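Local atomic coordinates of neutral proteinase inhibitor ScNPI (Streptomyces caespitosus, PDB entry 4HWX), a protein that inhibits peptidases as a secreted homodimer of the Streptomyces subtilisin inhibitor family and probably targets two peptidase classes, serine peptidases among them. Residues L50-L61 and L85-F96; P6-I14 and V24-C32. All coordinates share one frame; numbering follows the deposited sequence.

Contact 1: L50-L61 and L85-F96. With ACT (acetate ion), chain E.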
loop_
_atom_site.group_PDB
_atom_site.type_symbol
_atom_site.label_atom_id
_atom_site.label_comp_id
_atom_site.label_asym_id
_atom_site.label_seq_id
_atom_site.Cartn_x
_atom_site.Cartn_y
_atom_site.Cartn_z
ATOM N N LEU A 50 8.841 -11.270 4.738
ATOM C CA LEU A 50 9.221 -10.203 3.791
ATOM C C LEU A 50 10.721 -9.953 3.819
ATOM O O LEU A 50 11.367 -9.877 2.768
ATOM C CB LEU A 50 8.469 -8.902 4.122
ATOM C CG LEU A 50 6.994 -8.888 3.787
ATOM C CD1 LEU A 50 6.375 -7.570 4.229
ATOM C CD2 LEU A 50 6.763 -9.141 2.292
ATOM N N ASN A 51 11.294 -9.875 5.027
ATOM C CA ASN A 51 12.736 -9.682 5.170
ATOM C C ASN A 51 13.521 -10.845 4.558
ATOM O O ASN A 51 14.571 -10.610 3.963
ATOM C CB ASN A 51 13.105 -9.477 6.647
ATOM C CG ASN A 51 12.801 -8.082 7.145
ATOM O OD1 ASN A 51 12.784 -7.105 6.386
ATOM N ND2 ASN A 51 12.545 -7.955 8.439
ATOM N N ALA A 52 13.001 -12.079 4.640
ATOM C CA ALA A 52 13.686 -13.260 4.093
ATOM C C ALA A 52 13.836 -13.226 2.547
ATOM O O ALA A 52 14.701 -13.924 2.017
ATOM C CB ALA A 52 12.967 -14.534 4.513
ATOM N N THR A 53 12.996 -12.439 1.836
ATOM C CA THR A 53 13.035 -12.348 0.366
ATOM C C THR A 53 14.167 -11.439 -0.120
ATOM O O THR A 53 14.486 -11.453 -1.312
ATOM C CB THR A 53 11.702 -11.822 -0.203
ATOM O OG1 THR A 53 11.556 -10.426 0.094
ATOM C CG2 THR A 53 10.492 -12.623 0.273
ATOM N N ASP A 54 14.690 -10.582 0.791
ATOM C CA ASP A 54 15.705 -9.554 0.537
ATOM C C ASP A 54 15.182 -8.537 -0.528
ATOM O O ASP A 54 15.946 -8.066 -1.373
ATOM C CB ASP A 54 17.049 -10.200 0.124
ATOM C CG ASP A 54 18.269 -9.313 0.278
ATOM O OD1 ASP A 54 18.293 -8.487 1.221
ATOM O OD2 ASP A 54 19.213 -9.462 -0.526
ATOM N N GLY A 55 13.880 -8.250 -0.491
ATOM C CA GLY A 55 13.219 -7.312 -1.400
ATOM C C GLY A 55 12.702 -7.864 -2.719
ATOM O O GLY A 55 12.082 -7.123 -3.488
ATOM N N GLU A 56 12.978 -9.153 -3.024
ATOM C CA GLU A 56 12.502 -9.762 -4.266
ATOM C C GLU A 56 11.305 -10.642 -3.912
ATOM O O GLU A 56 11.464 -11.808 -3.546
ATOM C CB GLU A 56 13.629 -10.531 -5.003
ATOM C CG GLU A 56 13.171 -11.201 -6.302
ATOM C CD GLU A 56 12.325 -10.340 -7.227
ATOM O OE1 GLU A 56 11.073 -10.472 -7.211
ATOM O OE2 GLU A 56 12.924 -9.493 -7.931
ATOM N N LEU A 57 10.094 -10.064 -4.005
ATOM C CA LEU A 57 8.863 -10.734 -3.592
ATOM C C LEU A 57 8.492 -11.954 -4.425
ATOM O O LEU A 57 7.643 -12.719 -3.980
ATOM C CB LEU A 57 7.684 -9.756 -3.489
ATOM C CG LEU A 57 7.597 -9.037 -2.126
ATOM C CD1 LEU A 57 8.810 -8.128 -1.865
ATOM C CD2 LEU A 57 6.335 -8.207 -2.031
ATOM N N ASN A 58 9.181 -12.226 -5.548
ATOM C CA ASN A 58 8.941 -13.495 -6.262
ATOM C C ASN A 58 9.377 -14.672 -5.361
ATOM O O ASN A 58 8.929 -15.797 -5.560
ATOM C CB ASN A 58 9.703 -13.543 -7.593
ATOM C CG ASN A 58 9.029 -12.815 -8.721
ATOM O OD1 ASN A 58 7.855 -12.446 -8.652
ATOM N ND2 ASN A 58 9.770 -12.604 -9.795
ATOM N N ARG A 59 10.260 -14.394 -4.373
ATOM C CA ARG A 59 10.749 -15.378 -3.398
ATOM C C ARG A 59 9.650 -15.780 -2.395
ATOM O O ARG A 59 9.858 -16.733 -1.646
ATOM C CB ARG A 59 12.014 -14.881 -2.665
ATOM C CG ARG A 59 13.214 -14.859 -3.598
ATOM C CD ARG A 59 14.482 -14.309 -2.985
ATOM N NE ARG A 59 15.486 -14.121 -4.032
ATOM C CZ ARG A 59 16.516 -13.281 -3.972
ATOM N NH1 ARG A 59 16.709 -12.529 -2.894
ATOM N NH2 ARG A 59 17.358 -13.182 -4.989
ATOM N N LEU A 60 8.475 -15.090 -2.395
ATOM C CA LEU A 60 7.321 -15.479 -1.558
ATOM C C LEU A 60 6.692 -16.770 -2.130
ATOM O O LEU A 60 6.016 -17.495 -1.417
ATOM C CB LEU A 60 6.254 -14.361 -1.470
ATOM C CG LEU A 60 6.632 -13.080 -0.705
ATOM C CD1 LEU A 60 5.526 -12.063 -0.769
ATOM C CD2 LEU A 60 6.975 -13.367 0.747
ATOM N N LEU A 61 6.902 -17.026 -3.433
ATOM C CA LEU A 61 6.402 -18.224 -4.091
ATOM C C LEU A 61 7.422 -19.320 -3.889
ATOM O O LEU A 61 8.622 -19.043 -3.892
ATOM C CB LEU A 61 6.132 -17.983 -5.591
ATOM C CG LEU A 61 4.840 -17.242 -5.943
ATOM C CD1 LEU A 61 5.024 -15.772 -5.845
ATOM C CD2 LEU A 61 4.428 -17.542 -7.363
ATOM N N LEU A 85 9.551 -1.267 1.772
ATOM C CA LEU A 85 10.175 -2.338 2.525
ATOM C C LEU A 85 11.635 -1.996 2.711
ATOM O O LEU A 85 12.381 -1.928 1.724
ATOM C CB LEU A 85 9.993 -3.696 1.807
ATOM C CG LEU A 85 10.675 -4.949 2.435
ATOM C CD1 LEU A 85 10.202 -5.187 3.880
ATOM C CD2 LEU A 85 10.390 -6.204 1.602
ATOM N N ASN A 86 12.037 -1.757 3.976
ATOM C CA ASN A 86 13.400 -1.392 4.369
ATOM C C ASN A 86 13.913 -0.219 3.492
ATOM O O ASN A 86 15.023 -0.268 2.971
ATOM C CB ASN A 86 14.340 -2.624 4.333
ATOM C CG ASN A 86 13.915 -3.727 5.280
ATOM O OD1 ASN A 86 13.555 -3.488 6.446
ATOM N ND2 ASN A 86 13.933 -4.967 4.802
ATOM N N GLY A 87 13.049 0.790 3.307
ATOM C CA GLY A 87 13.348 1.991 2.536
ATOM C C GLY A 87 13.135 1.932 1.036
ATOM O O GLY A 87 13.212 2.972 0.394
ATOM N N ARG A 88 12.887 0.746 0.448
ATOM C CA ARG A 88 12.672 0.685 -1.007
ATOM C C ARG A 88 11.215 0.481 -1.352
ATOM O O ARG A 88 10.544 -0.368 -0.769
ATOM C CB ARG A 88 13.531 -0.350 -1.754
ATOM C CG ARG A 88 13.825 -1.662 -1.054
ATOM C CD ARG A 88 15.292 -2.045 -1.235
ATOM N NE ARG A 88 15.487 -3.019 -2.312
ATOM C CZ ARG A 88 15.928 -4.263 -2.135
ATOM N NH1 ARG A 88 16.246 -4.697 -0.922
ATOM N NH2 ARG A 88 16.062 -5.079 -3.173
ATOM N N ARG A 89 10.740 1.287 -2.306
ATOM C CA ARG A 89 9.377 1.273 -2.834
ATOM C C ARG A 89 9.112 -0.109 -3.446
ATOM O O ARG A 89 9.975 -0.657 -4.140
ATOM C CB ARG A 89 9.212 2.414 -3.865
ATOM C CG ARG A 89 7.769 2.681 -4.309
ATOM C CD ARG A 89 7.130 3.888 -3.623
ATOM N NE ARG A 89 6.019 3.479 -2.763
ATOM C CZ ARG A 89 4.762 3.313 -3.168
ATOM N NH1 ARG A 89 4.419 3.573 -4.426
ATOM N NH2 ARG A 89 3.833 2.903 -2.316
ATOM N N VAL A 90 7.952 -0.693 -3.120
ATOM C CA VAL A 90 7.526 -2.020 -3.578
ATOM C C VAL A 90 6.184 -1.873 -4.317
ATOM O O VAL A 90 5.286 -1.240 -3.803
ATOM C CB VAL A 90 7.419 -3.033 -2.387
ATOM C CG1 VAL A 90 6.769 -4.359 -2.821
ATOM C CG2 VAL A 90 8.787 -3.288 -1.742
ATOM N N ALA A 91 6.077 -2.461 -5.509
ATOM C CA ALA A 91 4.889 -2.533 -6.363
ATOM C C ALA A 91 4.998 -3.867 -7.054
ATOM O O ALA A 91 5.773 -4.018 -8.007
ATOM C CB ALA A 91 4.855 -1.366 -7.352
ATOM N N TRP A 92 4.362 -4.886 -6.459
ATOM C CA TRP A 92 4.484 -6.265 -6.932
ATOM C C TRP A 92 3.122 -6.917 -7.076
ATOM O O TRP A 92 2.198 -6.623 -6.314
ATOM C CB TRP A 92 5.363 -7.074 -5.955
ATOM C CG TRP A 92 5.577 -8.527 -6.303
ATOM C CD1 TRP A 92 6.557 -9.043 -7.105
ATOM C CD2 TRP A 92 4.829 -9.649 -5.810
ATOM N NE1 TRP A 92 6.462 -10.414 -7.152
ATOM C CE2 TRP A 92 5.413 -10.816 -6.359
ATOM C CE3 TRP A 92 3.748 -9.789 -4.919
ATOM C CZ2 TRP A 92 4.931 -12.099 -6.074
ATOM C CZ3 TRP A 92 3.296 -11.064 -4.607
ATOM C CH2 TRP A 92 3.890 -12.203 -5.178
ATOM N N LYS A 93 3.004 -7.806 -8.067
ATOM C CA LYS A 93 1.790 -8.591 -8.257
ATOM C C LYS A 93 2.130 -9.949 -8.877
ATOM O O LYS A 93 3.201 -10.123 -9.463
ATOM C CB LYS A 93 0.732 -7.846 -9.094
ATOM C CG LYS A 93 1.116 -7.609 -10.555
ATOM C CD LYS A 93 0.001 -6.885 -11.305
ATOM C CE LYS A 93 0.410 -6.505 -12.709
ATOM N NZ LYS A 93 -0.625 -5.674 -13.387
ATOM N N HIS A 94 1.212 -10.903 -8.732
ATOM C CA HIS A 94 1.318 -12.239 -9.332
ATOM C C HIS A 94 -0.065 -12.786 -9.511
ATOM O O HIS A 94 -0.851 -12.737 -8.568
ATOM C CB HIS A 94 2.182 -13.212 -8.503
ATOM C CG HIS A 94 2.515 -14.466 -9.254
ATOM N ND1 HIS A 94 3.682 -14.574 -10.004
ATOM C CD2 HIS A 94 1.798 -15.611 -9.397
ATOM C CE1 HIS A 94 3.654 -15.787 -10.540
ATOM N NE2 HIS A 94 2.542 -16.448 -10.209
ATOM N N THR A 95 -0.365 -13.288 -10.719
ATOM C CA THR A 95 -1.662 -13.888 -11.080
ATOM C C THR A 95 -1.537 -15.415 -11.096
ATOM O O THR A 95 -0.631 -15.954 -11.729
ATOM C CB THR A 95 -2.155 -13.361 -12.440
ATOM O OG1 THR A 95 -2.250 -11.942 -12.374
ATOM C CG2 THR A 95 -3.528 -13.933 -12.841
ATOM N N PHE A 96 -2.429 -16.090 -10.373
ATOM C CA PHE A 96 -2.504 -17.547 -10.326
ATOM C C PHE A 96 -3.717 -18.029 -11.152
ATOM O O PHE A 96 -4.711 -17.308 -11.237
ATOM C CB PHE A 96 -2.603 -18.036 -8.872
ATOM C CG PHE A 96 -1.420 -17.675 -8.003
ATOM C CD1 PHE A 96 -0.266 -18.460 -8.004
ATOM C CD2 PHE A 96 -1.468 -16.566 -7.158
ATOM C CE1 PHE A 96 0.827 -18.129 -7.194
ATOM C CE2 PHE A 96 -0.382 -16.251 -6.322
ATOM C CZ PHE A 96 0.757 -17.034 -6.347
HETATM C C ACT E . 2.655 -19.880 -11.113
HETATM O O ACT E . 2.720 -20.698 -12.057
HETATM O OXT ACT E . 1.682 -19.141 -11.007
HETATM C CH3 ACT E . 3.785 -19.795 -10.118
HETATM O O HOH W 1 5.095 -12.177 -10.062
#
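Leu57 lays its CB over one face of the Trp92 indole, 3.6 Å from the centroid of the five-membered ring and only 6° off the ring normal, a CH-pi contact. Trp92 holds CG anti to its backbone N (chi1 180°), which lifts the indole off strand 88-96 and under the 3-10 turn 57-60. The next residue of that turn fixes the ring's rotation: Trp92 NE1 donates to Asn58 OD1 at 2.9 Å. This oxygen lies in the indole plane, although the N-H meets it from above the amide plane, and it also accepts from water 1, which bridges to Lys93 O and His94 ND1. A tryptophan suits the place because it offers a broad apolar face and one edge donor. Leu61 uses its two methyls separately. CD1 meets the rim of the indole at CZ2 (3.7 Å), while CD2 sits over the centre of the His94 ring and also touches Phe96 CE1. On the edge of the imidazole, His94 NE2 donates an almost straight bond (176°) to OXT of an acetate. At the other end, Asn86 ND2 reaches Asn51 OD1 at 2.9 Å, the two amide planes nearly parallel, and the poorly ordered Arg88 makes weak, long bonds to Asp54 O. Gly55 suits its turn because a positive phi favours glycine. The end of helix 43-52 and the chain that follows it thus cover one face of the antiparallel sheet along strand 88-96, with Leu57 also reaching Ala81 of strand 77-82 and Phe96 packing against Met102 of helix 99-105.

Contact 2: P6-I14 and V24-C32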
loop_
_atom_site.group_PDB
_atom_site.type_symbol
_atom_site.label_atom_id
_atom_site.label_comp_id
_atom_site.label_asym_id
_atom_site.label_seq_id
_atom_site.Cartn_x
_atom_site.Cartn_y
_atom_site.Cartn_z
ATOM N N PRO A 6 11.895 2.908 6.215
ATOM C CA PRO A 6 10.562 2.482 6.700
ATOM C C PRO A 6 10.024 1.236 5.993
ATOM O O PRO A 6 10.393 0.952 4.859
ATOM C CB PRO A 6 9.657 3.694 6.414
ATOM C CG PRO A 6 10.555 4.792 6.021
ATOM C CD PRO A 6 11.820 4.206 5.517
ATOM N N SER A 7 9.156 0.490 6.683
ATOM C CA SER A 7 8.524 -0.722 6.167
ATOM C C SER A 7 7.047 -0.656 6.475
ATOM O O SER A 7 6.629 -0.857 7.621
ATOM C CB SER A 7 9.173 -1.973 6.755
ATOM O OG SER A 7 10.509 -2.110 6.301
ATOM N N ALA A 8 6.262 -0.318 5.445
ATOM C CA ALA A 8 4.811 -0.162 5.494
ATOM C C ALA A 8 4.224 -0.676 4.186
ATOM O O ALA A 8 4.584 -0.213 3.107
ATOM C CB ALA A 8 4.446 1.304 5.728
ATOM N N MET A 9 3.348 -1.669 4.285
ATOM C CA MET A 9 2.808 -2.350 3.121
ATOM C C MET A 9 1.321 -2.575 3.192
ATOM O O MET A 9 0.739 -2.666 4.275
ATOM C CB MET A 9 3.476 -3.757 3.006
ATOM C CG MET A 9 5.013 -3.743 2.808
ATOM S SD MET A 9 5.485 -3.122 1.175
ATOM C CE MET A 9 4.823 -4.428 0.142
ATOM N N VAL A 10 0.733 -2.795 2.027
ATOM C CA VAL A 10 -0.652 -3.224 1.884
ATOM C C VAL A 10 -0.629 -4.436 0.940
ATOM O O VAL A 10 0.036 -4.402 -0.105
ATOM C CB VAL A 10 -1.648 -2.114 1.438
ATOM C CG1 VAL A 10 -1.206 -1.466 0.133
ATOM C CG2 VAL A 10 -3.068 -2.683 1.282
ATOM N N PHE A 11 -1.307 -5.510 1.342
ATOM C CA PHE A 11 -1.448 -6.727 0.546
ATOM C C PHE A 11 -2.898 -6.926 0.166
ATOM O O PHE A 11 -3.768 -6.742 1.006
ATOM C CB PHE A 11 -0.938 -7.955 1.318
ATOM C CG PHE A 11 0.480 -7.772 1.802
ATOM C CD1 PHE A 11 1.550 -7.886 0.922
ATOM C CD2 PHE A 11 0.741 -7.438 3.128
ATOM C CE1 PHE A 11 2.857 -7.663 1.357
ATOM C CE2 PHE A 11 2.052 -7.225 3.568
ATOM C CZ PHE A 11 3.100 -7.368 2.684
ATOM N N THR A 12 -3.177 -7.268 -1.090
ATOM C CA THR A 12 -4.563 -7.512 -1.502
ATOM C C THR A 12 -4.646 -8.812 -2.314
ATOM O O THR A 12 -3.647 -9.307 -2.859
ATOM C CB THR A 12 -5.216 -6.337 -2.281
ATOM O OG1 THR A 12 -4.971 -6.439 -3.682
ATOM C CG2 THR A 12 -4.877 -4.938 -1.726
ATOM N N VAL A 13 -5.858 -9.351 -2.383
ATOM C CA VAL A 13 -6.189 -10.521 -3.192
ATOM C C VAL A 13 -7.369 -10.089 -4.061
ATOM O O VAL A 13 -8.407 -9.659 -3.542
ATOM C CB VAL A 13 -6.467 -11.786 -2.346
ATOM C CG1 VAL A 13 -6.850 -12.958 -3.234
ATOM C CG2 VAL A 13 -5.280 -12.146 -1.467
ATOM N N ILE A 14 -7.180 -10.182 -5.386
ATOM C CA ILE A 14 -8.122 -9.728 -6.391
ATOM C C ILE A 14 -8.737 -10.886 -7.194
ATOM O O ILE A 14 -8.029 -11.794 -7.636
ATOM C CB ILE A 14 -7.382 -8.724 -7.334
ATOM C CG1 ILE A 14 -6.814 -7.527 -6.541
ATOM C CG2 ILE A 14 -8.292 -8.253 -8.467
ATOM C CD1 ILE A 14 -5.822 -6.618 -7.378
ATOM N N VAL A 24 -11.800 -6.521 -5.448
ATOM C CA VAL A 24 -10.789 -6.800 -4.430
ATOM C C VAL A 24 -11.505 -7.637 -3.383
ATOM O O VAL A 24 -12.449 -7.153 -2.773
ATOM C CB VAL A 24 -10.154 -5.501 -3.858
ATOM C CG1 VAL A 24 -9.133 -5.812 -2.762
ATOM C CG2 VAL A 24 -9.518 -4.659 -4.969
ATOM N N LEU A 25 -11.092 -8.896 -3.211
ATOM C CA LEU A 25 -11.726 -9.820 -2.265
ATOM C C LEU A 25 -11.367 -9.478 -0.816
ATOM O O LEU A 25 -12.241 -9.482 0.049
ATOM C CB LEU A 25 -11.319 -11.292 -2.588
ATOM C CG LEU A 25 -11.699 -11.834 -3.997
ATOM C CD1 LEU A 25 -11.068 -13.221 -4.245
ATOM C CD2 LEU A 25 -13.220 -11.917 -4.176
ATOM N N ARG A 26 -10.077 -9.222 -0.542
ATOM C CA ARG A 26 -9.636 -8.971 0.823
ATOM C C ARG A 26 -8.300 -8.255 0.812
ATOM O O ARG A 26 -7.586 -8.287 -0.190
ATOM C CB ARG A 26 -9.565 -10.299 1.644
ATOM C CG ARG A 26 -8.624 -11.361 1.087
ATOM C CD ARG A 26 -8.843 -12.700 1.783
ATOM N NE ARG A 26 -7.926 -13.712 1.264
ATOM C CZ ARG A 26 -8.156 -14.446 0.183
ATOM N NH1 ARG A 26 -9.290 -14.305 -0.494
ATOM N NH2 ARG A 26 -7.256 -15.322 -0.232
ATOM N N ALA A 27 -7.977 -7.605 1.917
ATOM C CA ALA A 27 -6.735 -6.857 2.045
ATOM C C ALA A 27 -6.284 -6.736 3.480
ATOM O O ALA A 27 -7.124 -6.750 4.388
ATOM C CB ALA A 27 -6.915 -5.456 1.464
ATOM N N THR A 28 -4.948 -6.560 3.684
ATOM C CA THR A 28 -4.373 -6.284 5.003
ATOM C C THR A 28 -3.299 -5.201 4.939
ATOM O O THR A 28 -2.663 -5.007 3.897
ATOM C CB THR A 28 -3.758 -7.529 5.671
ATOM O OG1 THR A 28 -2.767 -8.087 4.814
ATOM C CG2 THR A 28 -4.793 -8.568 6.085
ATOM N N THR A 29 -3.091 -4.517 6.066
ATOM C CA THR A 29 -2.003 -3.551 6.238
ATOM C C THR A 29 -0.922 -4.222 7.082
ATOM O O THR A 29 -1.221 -5.127 7.875
ATOM C CB THR A 29 -2.453 -2.256 6.912
ATOM O OG1 THR A 29 -2.920 -2.582 8.228
ATOM C CG2 THR A 29 -3.487 -1.459 6.084
ATOM N N LEU A 30 0.306 -3.751 6.946
ATOM C CA LEU A 30 1.443 -4.262 7.706
ATOM C C LEU A 30 2.520 -3.200 7.857
ATOM O O LEU A 30 2.914 -2.538 6.891
ATOM C CB LEU A 30 2.036 -5.514 7.044
ATOM C CG LEU A 30 3.171 -6.199 7.829
ATOM C CD1 LEU A 30 2.649 -6.867 9.081
ATOM C CD2 LEU A 30 3.901 -7.216 6.969
ATOM N N SER A 31 2.981 -3.038 9.086
ATOM C CA SER A 31 4.057 -2.132 9.419
ATOM C C SER A 31 5.084 -2.929 10.175
ATOM O O SER A 31 4.692 -3.732 11.024
ATOM C CB SER A 31 3.542 -0.956 10.241
ATOM O OG SER A 31 4.641 -0.174 10.675
ATOM N N CYS A 32 6.376 -2.782 9.823
ATOM C CA CYS A 32 7.468 -3.528 10.469
ATOM C C CYS A 32 8.507 -2.565 11.006
ATOM O O CYS A 32 9.200 -1.904 10.226
ATOM C CB CYS A 32 8.096 -4.550 9.517
ATOM S SG CYS A 32 6.893 -5.571 8.624
HETATM O O HOH W 2 8.777 1.118 9.290
HETATM O O HOH W 3 6.678 1.655 9.973
HETATM O O HOH W 4 11.830 -1.148 8.975
#
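Met9-Leu30 and Phe11-Thr28 are hydrogen-bonded pairs of a long antiparallel beta hairpin, strands 8-15 and 23-32, in the subtilisin inhibitor sheet. Its tight part is the face carrying Met9, Phe11, Val13 and Leu30. With CG anti to its carbonyl carbon (chi1 -55°), Phe11 turns its ring back toward the Met9-Leu30 pair, where the edge at CE2 meets Leu30 CD2 at 3.9 Å; both residues reach Leu50 of helix 43-52, where large apolar groups fit. The same ring edge, at CD2, lies 3.9 Å from Thr28 OG1, a buried hydroxyl with no polar partner in the model. On the other face, the small Ala27 meets Thr12 CG2 with its CB, and Val10 and Thr29 pack against the second subunit. The looser side is the Ser7 end, where waters 2 and 4 join Ser7 to Cys32 O; Ser7 OG also accepts a hydrogen bond from Asn86 N. Cys32 is tied by a disulfide to Cys47 of helix 43-52. Toward the hairpin's turn, Arg26 lies alongside Val13 and spreads a guanidinium face over Val13 CG1, while its NE is held by Phe114 O. A serine here would probably uncover the side of Val13 that the guanidinium now covers and leave Phe114 O without this donor. A classic beta bulge sets this end: Leu25 and Arg26 both face Val13, whose O accepts from Leu25 N at 2.8 Å and, weakly, from Arg26 N at 3.5 Å.

How the contacts relate
The hairpin of contact 2 closes before contact 1 opens along the chain, and their centres lie 12 Å apart. Both belong to one antiparallel sheet, in which strand 77-82 runs between strands 8-15 and 88-96. Contact 2 joins two strands within that sheet; contact 1 covers the sheet with the end of helix 43-52 and the chain that follows it. They meet directly: Leu50 CD1 packs on Phe11 CZ at 3.6 Å, Val90 CG1 meets Met9 CE, and Gly87 N probably bonds Pro6 O. A shared apolar core therefore links helix and sheet, while the hairpin and Arg89 of strand 88-96 contribute to the homodimer interface.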